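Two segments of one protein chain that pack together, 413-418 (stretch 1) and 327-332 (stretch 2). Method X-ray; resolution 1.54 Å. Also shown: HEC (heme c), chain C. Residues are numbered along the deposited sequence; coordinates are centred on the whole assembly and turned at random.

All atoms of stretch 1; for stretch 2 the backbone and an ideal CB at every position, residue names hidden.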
# COMPACT_ATOMS: atom_id res chain seq x y z
N THR A 413 -24.80 -8.74 -4.27
CA THR A 413 -24.21 -7.66 -3.51
C THR A 413 -22.87 -8.14 -2.99
O THR A 413 -22.46 -9.29 -3.21
CB THR A 413 -25.14 -7.20 -2.38
OG1 THR A 413 -24.66 -5.97 -1.78
CG2 THR A 413 -25.22 -8.26 -1.32
N PHE A 414 -22.19 -7.24 -2.29
CA PHE A 414 -20.82 -7.46 -1.85
C PHE A 414 -20.73 -8.70 -0.96
O PHE A 414 -21.55 -8.90 -0.06
CB PHE A 414 -20.33 -6.24 -1.08
CG PHE A 414 -20.86 -4.92 -1.61
CD1 PHE A 414 -20.54 -4.51 -2.88
CD2 PHE A 414 -21.70 -4.12 -0.84
CE1 PHE A 414 -21.02 -3.33 -3.39
CE2 PHE A 414 -22.19 -2.92 -1.35
CZ PHE A 414 -21.85 -2.52 -2.63
N ASP A 415 -19.72 -9.53 -1.20
CA ASP A 415 -19.57 -10.72 -0.38
C ASP A 415 -18.40 -10.64 0.59
O ASP A 415 -18.13 -11.62 1.29
CB ASP A 415 -19.46 -11.98 -1.24
CG ASP A 415 -18.17 -12.08 -2.05
OD1 ASP A 415 -17.38 -11.12 -2.14
OD2 ASP A 415 -17.94 -13.20 -2.60
N ASP A 416 -17.71 -9.50 0.69
CA ASP A 416 -16.66 -9.38 1.69
C ASP A 416 -16.89 -8.21 2.63
O ASP A 416 -15.95 -7.69 3.24
CB ASP A 416 -15.30 -9.27 1.04
CG ASP A 416 -14.17 -9.74 1.94
OD1 ASP A 416 -14.42 -10.59 2.85
OD2 ASP A 416 -13.05 -9.26 1.74
N VAL A 417 -18.15 -7.78 2.77
CA VAL A 417 -18.55 -6.76 3.72
C VAL A 417 -19.70 -7.32 4.55
O VAL A 417 -20.67 -7.83 3.98
CB VAL A 417 -18.96 -5.46 3.01
CG1 VAL A 417 -19.40 -4.43 4.01
CG2 VAL A 417 -17.84 -4.91 2.11
N PRO A 418 -19.62 -7.26 5.87
CA PRO A 418 -20.75 -7.72 6.69
C PRO A 418 -22.02 -6.97 6.31
O PRO A 418 -21.98 -5.81 5.91
CB PRO A 418 -20.32 -7.38 8.12
CG PRO A 418 -18.86 -7.11 8.06
CD PRO A 418 -18.54 -6.69 6.68
N UNK A 327 -14.41 0.28 -1.65
CA UNK A 327 -14.85 -0.19 -2.97
C UNK A 327 -15.29 -1.66 -2.95
O UNK A 327 -15.82 -2.14 -3.97
CB UNK A 327 -13.72 -0.01 -3.99
N UNK A 328 -15.12 -2.37 -1.82
CA UNK A 328 -15.72 -3.69 -1.61
C UNK A 328 -15.29 -4.71 -2.67
O UNK A 328 -16.11 -5.36 -3.32
CB UNK A 328 -17.25 -3.57 -1.60
N UNK A 329 -13.99 -4.89 -2.82
CA UNK A 329 -13.53 -5.94 -3.73
C UNK A 329 -14.00 -7.32 -3.25
O UNK A 329 -14.32 -7.51 -2.06
CB UNK A 329 -12.00 -5.91 -3.85
N UNK A 330 -14.09 -8.30 -4.14
CA UNK A 330 -14.64 -9.61 -3.76
C UNK A 330 -13.81 -10.30 -2.69
O UNK A 330 -12.60 -10.12 -2.59
CB UNK A 330 -14.74 -10.52 -4.99
N UNK A 331 -14.51 -11.14 -1.92
CA UNK A 331 -13.85 -11.95 -0.91
C UNK A 331 -12.85 -12.91 -1.54
O UNK A 331 -13.14 -13.57 -2.55
CB UNK A 331 -14.88 -12.73 -0.09
N UNK A 332 -11.68 -13.01 -0.94
CA UNK A 332 -10.69 -14.01 -1.32
C UNK A 332 -10.98 -15.24 -0.48
O UNK A 332 -10.61 -15.30 0.70
CB UNK A 332 -9.26 -13.51 -1.12
FE HEC C . -8.65 2.13 -7.44
CHA HEC C . -7.08 -0.29 -5.58
CHB HEC C . -7.11 0.96 -10.28
CHC HEC C . -10.70 4.07 -9.39
CHD HEC C . -9.93 3.57 -4.63
NA HEC C . -7.30 0.66 -7.84
C1A HEC C . -6.75 -0.19 -6.90
C2A HEC C . -5.94 -1.13 -7.62
C3A HEC C . -5.86 -0.72 -8.89
C4A HEC C . -6.73 0.41 -9.06
CMA HEC C . -5.19 -1.44 -10.06
CAA HEC C . -5.09 -2.25 -6.97
CBA HEC C . -3.71 -1.74 -6.59
CGA HEC C . -2.84 -2.72 -5.83
O1A HEC C . -1.76 -2.24 -5.37
O2A HEC C . -3.31 -3.82 -5.44
NB HEC C . -8.85 2.48 -9.42
C1B HEC C . -8.06 1.93 -10.43
C2B HEC C . -8.52 2.46 -11.70
C3B HEC C . -9.56 3.26 -11.49
C4B HEC C . -9.75 3.33 -10.04
CMB HEC C . -7.84 2.14 -13.06
CAB HEC C . -10.47 3.97 -12.51
CBB HEC C . -11.16 2.94 -13.43
NC HEC C . -9.99 3.60 -7.09
C1C HEC C . -10.78 4.22 -8.03
C2C HEC C . -11.65 5.12 -7.34
C3C HEC C . -11.38 5.06 -6.03
C4C HEC C . -10.35 4.07 -5.84
CMC HEC C . -12.64 6.04 -8.10
CAC HEC C . -11.88 6.01 -4.93
CBC HEC C . -13.41 5.86 -4.82
ND HEC C . -8.48 1.74 -5.47
C1D HEC C . -9.12 2.47 -4.47
C2D HEC C . -8.96 1.77 -3.23
C3D HEC C . -8.18 0.55 -3.53
C4D HEC C . -7.86 0.62 -4.93
CMD HEC C . -9.50 2.16 -1.86
CAD HEC C . -7.78 -0.55 -2.53
CBD HEC C . -8.93 -1.53 -2.43
CGD HEC C . -8.50 -2.82 -1.78
O1D HEC C . -7.27 -3.03 -1.61
O2D HEC C . -9.38 -3.71 -1.61

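Position 327 points its CA-to-CB bond away from stretch 1, and nothing of that stretch lies within 5.5 Å of the ideal CB. The heme lies beyond this side of the backbone, so an apolar side chain of some length would suit. The residue is Ile-327. Its CD1 comes within 3.8 Å of CBD of the heme.

Position 328 points toward stretch 1. The ideal CB already sits 3.7 Å from CD1 of Phe-414 and 4.0 Å from CG2 of Val-417, so the surroundings are apolar and the space is short. Phi and psi are 59° and 55°, a left-handed conformation that glycine adopts easily and other residues less often. Glycine would fit, and so would a small apolar side chain. The residue is Ala-328. Its CB packs against both neighbours, and the approach to the Phe-414 ring is oblique.

Position 329 points away, toward the heme propionate side. Stretch 1 sets no demand on the side chain, and several apolar or polar residues could be accepted. The backbone angles, -62° and 157°, are extended and common. The residue is Val-329, with CG2 3.4 Å from O2D of the heme. Its backbone does the work facing stretch 1: Val-329 O accepts from water 2, which in turn accepts from Asp-416 N. Water 1 donates to both Val-329 O and Asp-416 OD2.

Position 330 points away overall, although its ideal CB is 3.9 Å from OD1 of Asp-415. Phi is -62°, which a proline ring allows, but many residues would serve. The residue is Pro-330. Its CA lies 3.5 Å from Asp-415 OD1, a close packing contact.

Position 331 points toward stretch 1. Its ideal CB is 3.6 Å from Asp-415 OD1 and 3.7 Å from Asp-416 CB. Two carboxylates nearby favour a basic side chain, lysine or arginine, or a neutral donor. The backbone N would suit any residue but proline, because it donates to Asp-415. The residue is Arg-331. Its N to Asp-415 OD1 hydrogen bond is 2.9 Å long and nearly straight, at 173°. The side chain is extended, with chi1 to chi3 all t, and folds at chi4 to 89°. NH1 then forms a salt bridge with Asp-416 OD1 at 2.9 Å, the carboxylate oxygen lying at the guanidinium edge.

Position 332 points away and meets nothing of stretch 1, so that stretch does not select its side chain. The residue is Asn-332. Its backbone N donates to water 3, which donates to Asp-416 OD2.

Stretch 2 (327-332) IAVPRN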
# COMPACT_ATOMS: atom_id res chain seq x y z
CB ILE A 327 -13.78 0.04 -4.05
CG1 ILE A 327 -12.54 -0.85 -3.88
CG2 ILE A 327 -13.36 1.52 -4.09
CD1 ILE A 327 -11.59 -0.83 -5.09
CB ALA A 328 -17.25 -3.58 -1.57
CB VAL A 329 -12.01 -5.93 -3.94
CG1 VAL A 329 -11.54 -4.58 -4.44
CG2 VAL A 329 -11.28 -6.35 -2.68
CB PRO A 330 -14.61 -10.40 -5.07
CG PRO A 330 -14.63 -9.33 -6.15
CD PRO A 330 -13.81 -8.22 -5.58
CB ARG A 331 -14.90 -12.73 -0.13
CG ARG A 331 -14.38 -13.49 1.11
CD ARG A 331 -15.58 -14.04 1.84
NE ARG A 331 -15.35 -14.77 3.08
CZ ARG A 331 -15.30 -14.21 4.28
NH1 ARG A 331 -15.37 -12.88 4.42
NH2 ARG A 331 -15.17 -14.97 5.37
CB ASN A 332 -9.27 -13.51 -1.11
CG ASN A 332 -8.24 -14.54 -1.53
OD1 ASN A 332 -8.57 -15.71 -1.69
ND2 ASN A 332 -7.01 -14.12 -1.71
O HOH W 1 -12.90 -6.91 0.24
O HOH W 2 -17.04 -7.39 -1.19
O HOH W 3 -11.14 -11.12 1.46
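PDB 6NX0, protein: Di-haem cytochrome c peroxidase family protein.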